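Side-chain contacts in MGS-MChE2 (Uncultured bacterium, PDB 5JD6), which probably hydrolyses carboxylic esters, as an esterase of the alpha/beta hydrolase fold recovered from a lagoon-sediment metagenome: residues K74-V77 / D78-Y82; A97-A100 / T101-F104; A176-A179 / I180-M184; K186-P189 / K190-T193. All coordinates share one frame; numbering follows the deposited sequence.

Interaction 1: K74-V77 / D78-Y82; sequences KEFV and DFKGY
Lys-74 and Asp-78, one turn apart near the end of helix 66-80, form an i to i+4 salt bridge running into the Schellman motif that closes this helix of the alpha/beta hydrolase fold. The charged contact is a fork. Lys-74 NZ lies 2.7 Å from Asp-78 OD2, on the syn lone pair of that oxygen, and makes a weaker bond to OD1. The lysine chain leaves with CG anti to its own N (chi1 -179°) and bends at chi2 and again at chi4, which brings the amine back to the oxygens of the carboxylate. The aliphatic part of Lys-74 also meets Phe-104, with which its amine makes a cation-pi contact.

Backbone bonds form the second group. Asp-78 N, Phe-79 N and Lys-80 N bond regularly to the carbonyls of Lys-74, Glu-75 and Phe-76. Gly-81, with phi of 82°, then turns the chain, so that Tyr-82 N reaches back to Val-77 O at 3.3 Å while Gly-81 N makes a weak bond to Asp-78 O.

Apolar contacts complete the account. Phe-76 CD1 and Phe-79 CD2 stand 4.3 Å apart, and both rings meet Phe-11. Lys-80 CG stands 4.3 Å above the plane of the Phe-76 ring, offset toward its rim, while its NZ bonds to Tyr-13. Across the turn, Val-77 and Tyr-82 meet at about a right angle, Val-77 CG1 lying 3.8 Å from Tyr-82 CB.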
ATOM      1  N   LYS A  74       3.430   1.353  11.799  1.00 26.37           N
ATOM      2  CA  LYS A  74       2.921   1.984  13.010  1.00 29.27           C
ATOM      3  C   LYS A  74       4.012   2.801  13.693  1.00 29.27           C
ATOM      4  O   LYS A  74       3.776   3.925  14.137  1.00 27.56           O
ATOM      5  CB  LYS A  74       2.371   0.928  13.969  1.00 36.84           C
ATOM      6  CG  LYS A  74       1.786   1.486  15.254  1.00 41.15           C
ATOM      7  CD  LYS A  74       0.634   2.435  14.973  1.00 49.34           C
ATOM      8  CE  LYS A  74      -0.179   2.698  16.232  1.00 60.54           C
ATOM      9  NZ  LYS A  74       0.668   3.183  17.356  1.00 62.47           N
ATOM     10  N   GLU A  75       5.211   2.231  13.765  1.00 20.26           N
ATOM     11  CA  GLU A  75       6.347   2.919  14.365  1.00 33.76           C
ATOM     12  C   GLU A  75       6.699   4.179  13.578  1.00 36.95           C
ATOM     13  O   GLU A  75       7.131   5.178  14.152  1.00 38.95           O
ATOM     14  CB  GLU A  75       7.558   1.989  14.446  1.00 32.22           C
ATOM     15  CG  GLU A  75       8.738   2.577  15.205  1.00 47.09           C
ATOM     16  CD  GLU A  75       9.931   1.643  15.247  1.00 57.07           C
ATOM     17  OE1 GLU A  75       9.875   0.575  14.601  1.00 60.00           O
ATOM     18  OE2 GLU A  75      10.926   1.979  15.927  1.00 51.84           O
ATOM     19  N   PHE A  76       6.502   4.127  12.263  1.00 32.03           N
ATOM     20  CA  PHE A  76       6.792   5.269  11.399  1.00 25.20           C
ATOM     21  C   PHE A  76       5.802   6.407  11.622  1.00 16.97           C
ATOM     22  O   PHE A  76       6.196   7.566  11.741  1.00 17.87           O
ATOM     23  CB  PHE A  76       6.781   4.851   9.927  1.00 22.60           C
ATOM     24  CG  PHE A  76       6.964   5.997   8.970  1.00 21.40           C
ATOM     25  CD1 PHE A  76       8.184   6.649   8.874  1.00 23.59           C
ATOM     26  CD2 PHE A  76       5.918   6.422   8.166  1.00 16.63           C
ATOM     27  CE1 PHE A  76       8.357   7.705   7.995  1.00 24.59           C
ATOM     28  CE2 PHE A  76       6.083   7.477   7.286  1.00 17.13           C
ATOM     29  CZ  PHE A  76       7.305   8.118   7.199  1.00 19.76           C
ATOM     30  N   VAL A  77       4.518   6.071  11.679  1.00 17.45           N
ATOM     31  CA  VAL A  77       3.477   7.071  11.899  1.00 21.31           C
ATOM     32  C   VAL A  77       3.610   7.693  13.287  1.00 26.40           C
ATOM     33  O   VAL A  77       3.483   8.909  13.445  1.00 21.54           O
ATOM     34  CB  VAL A  77       2.067   6.465  11.738  1.00 19.85           C
ATOM     35  CG1 VAL A  77       1.002   7.515  12.011  1.00 23.35           C
ATOM     36  CG2 VAL A  77       1.899   5.883  10.343  1.00 16.64           C
ATOM     37  N   ASP A  78       3.873   6.853  14.284  1.00 29.33           N
ATOM     38  CA  ASP A  78       4.092   7.326  15.648  1.00 33.14           C
ATOM     39  C   ASP A  78       5.297   8.257  15.712  1.00 33.35           C
ATOM     40  O   ASP A  78       5.249   9.302  16.358  1.00 42.87           O
ATOM     41  CB  ASP A  78       4.286   6.152  16.611  1.00 37.45           C
ATOM     42  CG  ASP A  78       3.031   5.318  16.777  1.00 54.53           C
ATOM     43  OD1 ASP A  78       1.927   5.841  16.512  1.00 61.23           O
ATOM     44  OD2 ASP A  78       3.147   4.139  17.177  1.00 54.49           O
ATOM     45  N   PHE A  79       6.373   7.867  15.035  1.00 35.50           N
ATOM     46  CA  PHE A  79       7.567   8.700  14.940  1.00 32.85           C
ATOM     47  C   PHE A  79       7.238  10.066  14.349  1.00 38.12           C
ATOM     48  O   PHE A  79       7.736  11.093  14.810  1.00 36.94           O
ATOM     49  CB  PHE A  79       8.641   8.013  14.093  1.00 26.58           C
ATOM     50  CG  PHE A  79       9.585   8.970  13.429  1.00 21.58           C
ATOM     51  CD1 PHE A  79      10.481   9.706  14.181  1.00 23.70           C
ATOM     52  CD2 PHE A  79       9.581   9.130  12.052  1.00 29.20           C
ATOM     53  CE1 PHE A  79      11.340  10.597  13.580  1.00 28.76           C
ATOM     54  CE2 PHE A  79      10.453  10.015  11.442  1.00 24.48           C
ATOM     55  CZ  PHE A  79      11.336  10.747  12.209  1.00 23.69           C
ATOM     56  N   LYS A  80       6.396  10.068  13.323  1.00 34.95           N
ATOM     57  CA  LYS A  80       5.979  11.303  12.676  1.00 32.05           C
ATOM     58  C   LYS A  80       5.060  12.123  13.579  1.00 39.49           C
ATOM     59  O   LYS A  80       4.930  13.334  13.408  1.00 47.27           O
ATOM     60  CB  LYS A  80       5.286  10.998  11.349  1.00 20.03           C
ATOM     61  CG  LYS A  80       6.228  10.986  10.161  1.00 18.79           C
ATOM     62  CD  LYS A  80       6.849  12.359   9.977  1.00 36.79           C
ATOM     63  CE  LYS A  80       7.878  12.365   8.866  1.00 30.61           C
ATOM     64  NZ  LYS A  80       8.506  13.707   8.715  1.00 32.01           N
ATOM     65  N   GLY A  81       4.426  11.455  14.538  1.00 31.43           N
ATOM     66  CA  GLY A  81       3.574  12.131  15.499  1.00 32.77           C
ATOM     67  C   GLY A  81       2.172  12.406  14.990  1.00 38.80           C
ATOM     68  O   GLY A  81       1.495  13.313  15.470  1.00 48.81           O
ATOM     69  N   TYR A  82       1.734  11.618  14.012  1.00 33.60           N
ATOM     70  CA  TYR A  82       0.390  11.756  13.466  1.00 32.09           C
ATOM     71  C   TYR A  82      -0.624  10.998  14.312  1.00 36.94           C
ATOM     72  O   TYR A  82      -0.380   9.863  14.723  1.00 37.22           O
ATOM     73  CB  TYR A  82       0.339  11.251  12.023  1.00 31.76           C
ATOM     74  CG  TYR A  82       1.203  12.034  11.064  1.00 30.74           C
ATOM     75  CD1 TYR A  82       1.259  13.418  11.120  1.00 32.70           C
ATOM     76  CD2 TYR A  82       1.965  11.386  10.100  1.00 30.10           C
ATOM     77  CE1 TYR A  82       2.047  14.137  10.244  1.00 39.35           C
ATOM     78  CE2 TYR A  82       2.757  12.096   9.220  1.00 38.23           C
ATOM     79  CZ  TYR A  82       2.795  13.471   9.297  1.00 50.42           C
ATOM     80  OH  TYR A  82       3.583  14.182   8.423  1.00 64.86           O
TER

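Interaction 2: A97-A100 / T101-F104; sequences ALLA and TKMF
Leu-99 is met by two side chains from the next turn, those of Lys-102 and Met-103, each crossing it at a slant. Its CG sits anti to the backbone N (chi1 -175°), which swings the isobutyl end along the helix toward both partners. Met-103 SD comes to 3.8 Å from Leu-99 CG, the thioether chain running straight through CG and SD before chi3 bends the methyl. Lys-102 is extended; its CD passes 3.8 Å from Leu-99 CD1, and NZ comes almost as near; the amine has a weak, long ion pair with Asp-187.

These are the last two turns of helix 92-103, the crossover of the beta-alpha-beta unit from strand 85-91 to strand 108-113. That helix starts at the probable nucleophile elbow, a hallmark of the alpha/beta hydrolase fold. Ala-100 packs on Leu-73 of helix 66-80, and Leu-98 on Ile-113.

Thr-101 turns its OG1 between its own N and carbonyl carbon (chi1 54°), toward Leu-98 O. The model puts OG1 a very short 2.4 Å from Leu-98 O, which leaves that geometry doubtful; the sound bond to this carbonyl is from Lys-102 N, at 3.0 Å. At the last turn Phe-104 N bonds to Ala-100 O at 2.7 Å with an N-H...O angle of 154°, and the Phe-104 ring folds back so that Met-103 CB lies 3.6 Å above the ring plane, over its centre.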
ATOM      1  N   ALA A  97      -0.923  -2.508   4.627  1.00 21.78           N
ATOM      2  CA  ALA A  97      -1.849  -1.445   4.994  1.00 28.21           C
ATOM      3  C   ALA A  97      -3.109  -2.013   5.638  1.00 31.64           C
ATOM      4  O   ALA A  97      -3.576  -1.506   6.657  1.00 26.86           O
ATOM      5  CB  ALA A  97      -2.206  -0.611   3.774  1.00 26.71           C
ATOM      6  N   LEU A  98      -3.649  -3.069   5.035  1.00 23.79           N
ATOM      7  CA  LEU A  98      -4.826  -3.749   5.569  1.00 29.24           C
ATOM      8  C   LEU A  98      -4.591  -4.253   6.987  1.00 30.03           C
ATOM      9  O   LEU A  98      -5.395  -4.001   7.884  1.00 32.27           O
ATOM     10  CB  LEU A  98      -5.225  -4.916   4.664  1.00 33.42           C
ATOM     11  CG  LEU A  98      -6.141  -4.586   3.487  1.00 35.42           C
ATOM     12  CD1 LEU A  98      -5.920  -5.566   2.349  1.00 37.14           C
ATOM     13  CD2 LEU A  98      -7.597  -4.595   3.927  1.00 28.73           C
ATOM     14  N   LEU A  99      -3.486  -4.965   7.184  1.00 29.38           N
ATOM     15  CA  LEU A  99      -3.164  -5.519   8.492  1.00 32.47           C
ATOM     16  C   LEU A  99      -2.964  -4.409   9.516  1.00 34.71           C
ATOM     17  O   LEU A  99      -3.368  -4.540  10.671  1.00 42.57           O
ATOM     18  CB  LEU A  99      -1.916  -6.399   8.414  1.00 37.82           C
ATOM     19  CG  LEU A  99      -1.553  -7.131   9.710  1.00 51.39           C
ATOM     20  CD1 LEU A  99      -2.752  -7.892  10.254  1.00 43.23           C
ATOM     21  CD2 LEU A  99      -0.384  -8.071   9.487  1.00 62.67           C
ATOM     22  N   ALA A 100      -2.349  -3.314   9.083  1.00 31.93           N
ATOM     23  CA  ALA A 100      -2.124  -2.167   9.954  1.00 28.56           C
ATOM     24  C   ALA A 100      -3.445  -1.534  10.385  1.00 31.15           C
ATOM     25  O   ALA A 100      -3.601  -1.133  11.538  1.00 36.48           O
ATOM     26  CB  ALA A 100      -1.248  -1.140   9.261  1.00 21.27           C
ATOM     27  N   THR A 101      -4.391  -1.449   9.454  1.00 32.03           N
ATOM     28  CA  THR A 101      -5.715  -0.911   9.757  1.00 46.69           C
ATOM     29  C   THR A 101      -6.476  -1.838  10.702  1.00 48.57           C
ATOM     30  O   THR A 101      -7.297  -1.391  11.502  1.00 51.50           O
ATOM     31  CB  THR A 101      -6.547  -0.698   8.479  1.00 57.58           C
ATOM     32  OG1 THR A 101      -6.593  -1.916   7.729  1.00 86.77           O
ATOM     33  CG2 THR A 101      -5.932   0.388   7.615  1.00 39.47           C
ATOM     34  N   LYS A 102      -6.198  -3.134  10.600  1.00 45.65           N
ATOM     35  CA  LYS A 102      -6.792  -4.120  11.494  1.00 47.22           C
ATOM     36  C   LYS A 102      -6.197  -4.023  12.896  1.00 45.09           C
ATOM     37  O   LYS A 102      -6.919  -4.039  13.894  1.00 49.34           O
ATOM     38  CB  LYS A 102      -6.593  -5.532  10.941  1.00 55.34           C
ATOM     39  CG  LYS A 102      -6.891  -6.634  11.943  1.00 64.32           C
ATOM     40  CD  LYS A 102      -6.308  -7.961  11.489  1.00 74.72           C
ATOM     41  CE  LYS A 102      -6.187  -8.934  12.651  1.00 82.00           C
ATOM     42  NZ  LYS A 102      -5.206 -10.019  12.369  1.00 83.19           N
ATOM     43  N   MET A 103      -4.873  -3.919  12.963  1.00 42.61           N
ATOM     44  CA  MET A 103      -4.169  -3.864  14.239  1.00 44.40           C
ATOM     45  C   MET A 103      -4.298  -2.499  14.907  1.00 50.21           C
ATOM     46  O   MET A 103      -4.465  -2.411  16.122  1.00 59.44           O
ATOM     47  CB  MET A 103      -2.692  -4.210  14.044  1.00 44.39           C
ATOM     48  CG  MET A 103      -2.451  -5.616  13.518  1.00 53.52           C
ATOM     49  SD  MET A 103      -0.710  -5.958  13.187  1.00 62.14           S
ATOM     50  CE  MET A 103      -0.030  -5.894  14.842  1.00 76.93           C
ATOM     51  N   PHE A 104      -4.220  -1.437  14.110  1.00 49.45           N
ATOM     52  CA  PHE A 104      -4.255  -0.080  14.649  1.00 46.89           C
ATOM     53  C   PHE A 104      -5.234   0.812  13.887  1.00 46.01           C
ATOM     54  O   PHE A 104      -4.818   1.703  13.147  1.00 43.89           O
ATOM     55  CB  PHE A 104      -2.854   0.534  14.615  1.00 43.82           C
ATOM     56  CG  PHE A 104      -1.756  -0.452  14.898  1.00 41.15           C
ATOM     57  CD1 PHE A 104      -1.532  -0.911  16.186  1.00 37.92           C
ATOM     58  CD2 PHE A 104      -0.952  -0.925  13.874  1.00 31.28           C
ATOM     59  CE1 PHE A 104      -0.525  -1.823  16.448  1.00 36.42           C
ATOM     60  CE2 PHE A 104       0.058  -1.836  14.129  1.00 31.92           C
ATOM     61  CZ  PHE A 104       0.271  -2.285  15.418  1.00 35.62           C
TER

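Interaction 3: A176-A179 / I180-M184; sequences AKSA and IRHNM
His-182 meets Ser-178 at the end of helix 169-181, and the contact is made mainly with the backbone carbonyl. Ser-178 O lies 3.0 Å from His-182 CB and sits near the plane of the imidazole, at its edge. The two polar tips stay apart: Ser-178 OG and His-182 ND1 are separated by 4.2 Å, so no bond joins the side chains. Two residues earlier Ile-180 directs CG1 back over Ala-176 O, at 3.2 Å, because CG1 is set anti to the carbonyl carbon (chi1 -50°). Arg-181 instead places CB against Lys-177 O and runs extended from CG to NE, away from the turn.

The backbone holds these groups in place. Ile-180 N bonds to Ala-176 O at 3.0 Å, nearly straight at 175°, and Arg-181 N follows to Lys-177 O. At His-182 the pattern gives out: its N-H is shared between Ser-178 O and Ala-179 O, each 3.1 Å from the nitrogen and each bond weak. His-182 is also the first residue to leave helical torsions, with psi of 59°.

Farther out, Ser-178 OG is hydrogen-bonded to Val-66 N, and His-182 O accepts from His-95 NE2, which ties this helix end to helices 66-80 and 92-103 of the alpha/beta hydrolase fold. Ala-179 also packs on His-95.

Chemically, only the last N-H, that of His-182, is left to two weak bonds, consistent with the helix ending here. Lys-177 NZ and Arg-181 NH1, 6.1 Å apart, carry like charges that would probably repel mildly.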
ATOM      1  N   ALA A 176       5.988 -14.499   1.794  1.00 36.70           N
ATOM      2  CA  ALA A 176       4.862 -15.157   1.137  1.00 39.41           C
ATOM      3  C   ALA A 176       4.139 -16.103   2.090  1.00 42.98           C
ATOM      4  O   ALA A 176       2.911 -16.094   2.173  1.00 38.04           O
ATOM      5  CB  ALA A 176       5.335 -15.909  -0.097  1.00 42.80           C
ATOM      6  N   LYS A 177       4.911 -16.919   2.802  1.00 43.34           N
ATOM      7  CA  LYS A 177       4.359 -17.823   3.805  1.00 41.43           C
ATOM      8  C   LYS A 177       3.579 -17.044   4.856  1.00 40.85           C
ATOM      9  O   LYS A 177       2.456 -17.403   5.202  1.00 43.06           O
ATOM     10  CB  LYS A 177       5.476 -18.635   4.465  1.00 43.83           C
ATOM     11  CG  LYS A 177       5.023 -19.478   5.645  1.00 45.11           C
ATOM     12  CD  LYS A 177       6.215 -20.078   6.373  1.00 50.08           C
ATOM     13  CE  LYS A 177       5.783 -20.821   7.626  1.00 54.82           C
ATOM     14  NZ  LYS A 177       6.946 -21.405   8.351  1.00 59.94           N
ATOM     15  N   SER A 178       4.182 -15.967   5.350  1.00 39.71           N
ATOM     16  CA  SER A 178       3.543 -15.102   6.336  1.00 45.09           C
ATOM     17  C   SER A 178       2.292 -14.429   5.778  1.00 49.39           C
ATOM     18  O   SER A 178       1.292 -14.280   6.480  1.00 44.91           O
ATOM     19  CB  SER A 178       4.528 -14.041   6.828  1.00 43.99           C
ATOM     20  OG  SER A 178       3.875 -13.070   7.626  1.00 43.46           O
ATOM     21  N   ALA A 179       2.357 -14.027   4.513  1.00 48.70           N
ATOM     22  CA  ALA A 179       1.252 -13.326   3.868  1.00 45.09           C
ATOM     23  C   ALA A 179       0.010 -14.202   3.741  1.00 46.17           C
ATOM     24  O   ALA A 179      -1.076 -13.815   4.172  1.00 42.43           O
ATOM     25  CB  ALA A 179       1.680 -12.818   2.498  1.00 32.63           C
ATOM     26  N   ILE A 180       0.175 -15.382   3.151  1.00 54.39           N
ATOM     27  CA  ILE A 180      -0.947 -16.283   2.903  1.00 52.86           C
ATOM     28  C   ILE A 180      -1.504 -16.856   4.205  1.00 48.40           C
ATOM     29  O   ILE A 180      -2.712 -17.058   4.338  1.00 47.67           O
ATOM     30  CB  ILE A 180      -0.539 -17.436   1.966  1.00 59.05           C
ATOM     31  CG1 ILE A 180       0.151 -16.881   0.720  1.00 60.27           C
ATOM     32  CG2 ILE A 180      -1.754 -18.264   1.573  1.00 62.26           C
ATOM     33  CD1 ILE A 180       0.437 -17.920  -0.334  1.00 62.15           C
ATOM     34  N   ARG A 181      -0.620 -17.112   5.163  1.00 53.33           N
ATOM     35  CA  ARG A 181      -1.032 -17.572   6.485  1.00 60.51           C
ATOM     36  C   ARG A 181      -1.922 -16.530   7.154  1.00 54.61           C
ATOM     37  O   ARG A 181      -2.843 -16.865   7.899  1.00 50.70           O
ATOM     38  CB  ARG A 181       0.194 -17.868   7.354  1.00 65.42           C
ATOM     39  CG  ARG A 181      -0.112 -18.186   8.810  1.00 67.28           C
ATOM     40  CD  ARG A 181       1.171 -18.266   9.624  1.00 70.56           C
ATOM     41  NE  ARG A 181       0.914 -18.267  11.062  1.00 73.37           N
ATOM     42  CZ  ARG A 181       1.861 -18.151  11.988  1.00 74.84           C
ATOM     43  NH1 ARG A 181       3.131 -18.024  11.628  1.00 67.04           N
ATOM     44  NH2 ARG A 181       1.538 -18.160  13.274  1.00 82.59           N
ATOM     45  N   HIS A 182      -1.628 -15.282   6.840  1.00 57.05           N
ATOM     46  CA  HIS A 182      -2.318 -14.110   7.335  1.00 55.13           C
ATOM     47  C   HIS A 182      -3.440 -13.645   6.420  1.00 48.68           C
ATOM     48  O   HIS A 182      -3.443 -12.518   5.977  1.00 46.16           O
ATOM     49  CB  HIS A 182      -1.270 -13.026   7.460  1.00 59.25           C
ATOM     50  CG  HIS A 182      -1.077 -12.513   8.835  1.00 69.57           C
ATOM     51  ND1 HIS A 182       0.169 -12.325   9.375  1.00 74.89           N
ATOM     52  CD2 HIS A 182      -1.961 -12.113   9.769  1.00 80.69           C
ATOM     53  CE1 HIS A 182       0.046 -11.843  10.594  1.00 83.88           C
ATOM     54  NE2 HIS A 182      -1.237 -11.702  10.856  1.00 88.62           N
ATOM     55  N   ASN A 183      -4.419 -14.503   6.162  1.00 71.73           N
ATOM     56  CA  ASN A 183      -5.524 -14.140   5.280  1.00 55.95           C
ATOM     57  C   ASN A 183      -6.407 -13.070   5.913  1.00 61.85           C
ATOM     58  O   ASN A 183      -6.625 -13.073   7.123  1.00 70.06           O
ATOM     59  CB  ASN A 183      -6.357 -15.379   4.939  1.00 65.13           C
ATOM     60  CG  ASN A 183      -7.199 -15.193   3.691  1.00 66.56           C
ATOM     61  OD1 ASN A 183      -6.821 -14.463   2.774  1.00 67.47           O
ATOM     62  ND2 ASN A 183      -8.347 -15.858   3.649  1.00 61.26           N
ATOM     63  N   MET A 184      -6.914 -12.155   5.092  1.00 55.78           N
ATOM     64  CA  MET A 184      -7.696 -11.030   5.596  1.00 50.76           C
ATOM     65  C   MET A 184      -9.199 -11.284   5.559  1.00 55.08           C
ATOM     66  O   MET A 184      -9.962 -10.574   6.213  1.00 59.96           O
ATOM     67  CB  MET A 184      -7.369  -9.763   4.801  1.00 47.47           C
ATOM     68  CG  MET A 184      -5.987  -9.206   5.081  1.00 49.82           C
ATOM     69  SD  MET A 184      -5.788  -8.740   6.812  1.00 62.81           S
ATOM     70  CE  MET A 184      -4.024  -8.943   7.011  1.00113.06           C
TER

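Interaction 4: K186-P189 / K190-T193; sequences KDLP and KMKT
Met-191 folds back over Asp-187 and Leu-188, and its side chain can be followed outward atom by atom. CB is 4.1 Å from Leu-188 O, the carbonyl that also receives the Met-191 N-H at 3.0 Å. CG, placed beside the backbone N by a chi1 of -72°, comes to 3.4 Å from Asp-187 O. SD reaches the leucine: it lies 3.7 Å from Leu-188 CD2, the two side chains crossing at a slant, and equally 3.7 Å from Asp-187 O. The chain then bends at chi3, and CE goes on to helix 92-103, where it touches Thr-101.

The backbone bond beneath is an i to i+3 link that closes a beta turn, Leu-188 to Met-191. Its N-H...O angle is 160°, yet the donor stands well above the carbonyl plane, 52° out of it, as the chain turns out of the helical torsions of residues 186-189.

Both Leu-188 and Met-191 are buried. The loop runs from helix 169-181 to strand 195-200 of the alpha/beta hydrolase sheet. Within it, Leu-188 and Met-191 both pack on Leu-98 of helix 92-103, and Leu-188 also meets Phe-214 and Leu-217 of helix 208-217.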
ATOM      1  N   LYS A 186     -11.313 -13.193   6.910  1.00 69.17           N
ATOM      2  CA  LYS A 186     -12.025 -13.318   8.176  1.00 72.94           C
ATOM      3  C   LYS A 186     -12.068 -12.008   8.962  1.00 72.45           C
ATOM      4  O   LYS A 186     -12.988 -11.780   9.748  1.00 75.50           O
ATOM      5  CB  LYS A 186     -11.380 -14.410   9.031  1.00 82.01           C
ATOM      6  CG  LYS A 186      -9.873 -14.499   8.865  1.00 91.24           C
ATOM      7  CD  LYS A 186      -9.200 -14.994  10.134  1.00102.66           C
ATOM      8  CE  LYS A 186      -9.378 -13.996  11.267  1.00109.47           C
ATOM      9  NZ  LYS A 186      -8.560 -14.353  12.459  1.00117.86           N
ATOM     10  N   ASP A 187     -11.073 -11.151   8.750  1.00 67.98           N
ATOM     11  CA  ASP A 187     -10.952  -9.914   9.518  1.00 68.40           C
ATOM     12  C   ASP A 187     -11.709  -8.755   8.876  1.00 62.18           C
ATOM     13  O   ASP A 187     -12.115  -7.812   9.556  1.00 67.86           O
ATOM     14  CB  ASP A 187      -9.478  -9.537   9.685  1.00 81.57           C
ATOM     15  CG  ASP A 187      -8.665 -10.637  10.336  1.00100.07           C
ATOM     16  OD1 ASP A 187      -8.699 -10.747  11.579  1.00107.80           O
ATOM     17  OD2 ASP A 187      -7.990 -11.390   9.602  1.00107.59           O
ATOM     18  N   LEU A 188     -11.894  -8.834   7.563  1.00 58.23           N
ATOM     19  CA  LEU A 188     -12.568  -7.782   6.800  1.00 48.02           C
ATOM     20  C   LEU A 188     -14.007  -7.410   7.217  1.00 61.70           C
ATOM     21  O   LEU A 188     -14.318  -6.219   7.257  1.00 55.01           O
ATOM     22  CB  LEU A 188     -12.576  -8.156   5.314  1.00 46.97           C
ATOM     23  CG  LEU A 188     -11.226  -8.220   4.601  1.00 49.12           C
ATOM     24  CD1 LEU A 188     -11.418  -8.561   3.133  1.00 54.99           C
ATOM     25  CD2 LEU A 188     -10.459  -6.917   4.761  1.00 40.99           C
ATOM     26  N   PRO A 189     -14.887  -8.402   7.509  1.00 68.67           N
ATOM     27  CA  PRO A 189     -16.314  -8.116   7.746  1.00 73.87           C
ATOM     28  C   PRO A 189     -16.641  -6.899   8.617  1.00 72.32           C
ATOM     29  O   PRO A 189     -17.707  -6.315   8.429  1.00 83.26           O
ATOM     30  CB  PRO A 189     -16.821  -9.399   8.431  1.00 79.30           C
ATOM     31  CG  PRO A 189     -15.618 -10.282   8.615  1.00 81.47           C
ATOM     32  CD  PRO A 189     -14.651  -9.853   7.573  1.00 73.84           C
ATOM     33  N   LYS A 190     -15.768  -6.518   9.542  1.00 59.66           N
ATOM     34  CA  LYS A 190     -15.972  -5.250  10.233  1.00 72.94           C
ATOM     35  C   LYS A 190     -14.641  -4.574  10.575  1.00 70.02           C
ATOM     36  O   LYS A 190     -14.296  -4.375  11.741  1.00 68.29           O
ATOM     37  CB  LYS A 190     -16.831  -5.446  11.488  1.00 85.59           C
ATOM     38  CG  LYS A 190     -17.223  -4.144  12.196  1.00 93.32           C
ATOM     39  CD  LYS A 190     -18.238  -4.385  13.299  1.00103.46           C
ATOM     40  CE  LYS A 190     -18.503  -3.114  14.081  1.00107.82           C
ATOM     41  NZ  LYS A 190     -17.317  -2.763  14.913  1.00108.96           N
ATOM     42  N   MET A 191     -13.887  -4.244   9.534  1.00 59.62           N
ATOM     43  CA  MET A 191     -12.846  -3.235   9.637  1.00 54.87           C
ATOM     44  C   MET A 191     -13.504  -1.926   9.215  1.00 58.96           C
ATOM     45  O   MET A 191     -13.543  -1.585   8.032  1.00 64.05           O
ATOM     46  CB  MET A 191     -11.634  -3.582   8.768  1.00 49.09           C
ATOM     47  CG  MET A 191     -10.799  -4.739   9.312  1.00 47.65           C
ATOM     48  SD  MET A 191      -9.702  -5.491   8.090  1.00 57.72           S
ATOM     49  CE  MET A 191      -8.897  -4.043   7.416  1.00 37.03           C
ATOM     50  N   LYS A 192     -14.038  -1.214  10.205  1.00 59.21           N
ATOM     51  CA  LYS A 192     -14.961  -0.098   9.992  1.00 63.03           C
ATOM     52  C   LYS A 192     -14.436   1.030   9.111  1.00 58.40           C
ATOM     53  O   LYS A 192     -15.223   1.752   8.497  1.00 58.79           O
ATOM     54  CB  LYS A 192     -15.370   0.502  11.338  1.00 70.29           C
ATOM     55  CG  LYS A 192     -16.308  -0.355  12.155  1.00 77.93           C
ATOM     56  CD  LYS A 192     -16.147  -0.064  13.637  1.00 88.37           C
ATOM     57  CE  LYS A 192     -17.370   0.655  14.184  1.00 96.96           C
ATOM     58  NZ  LYS A 192     -17.046   1.499  15.365  1.00100.33           N
ATOM     59  N   THR A 193     -13.116   1.180   9.057  1.00 56.62           N
ATOM     60  CA  THR A 193     -12.496   2.319   8.387  1.00 60.70           C
ATOM     61  C   THR A 193     -12.958   2.468   6.940  1.00 52.95           C
ATOM     62  O   THR A 193     -13.050   1.479   6.211  1.00 45.89           O
ATOM     63  CB  THR A 193     -10.959   2.212   8.405  1.00 63.30           C
ATOM     64  OG1 THR A 193     -10.534   1.226   7.458  1.00 73.66           O
ATOM     65  CG2 THR A 193     -10.462   1.835   9.793  1.00 60.65           C
TER

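Helix 92-103 and the residue that follows it join the set, since interaction 2 touches each of the other three. Toward interaction 1, Lys-74 CB meets Phe-104 CE2 at 3.6 Å. Toward interaction 3, Leu-99 CB meets Met-184 CE, also at 3.6 Å. Toward interaction 4, whose centre is the nearest at about 10 Å, Leu-98 CD2 lies 3.8 Å from Leu-188 CD2. Interactions 1 and 3 do not touch, their nearest atoms being about 13 Å apart, while 3 and 4 merely adjoin in sequence. The same helix follows the probable nucleophile elbow at Ser-91, thought to form a triad with His-231 and Asp-203; Ala-97 lies near that elbow without touching it.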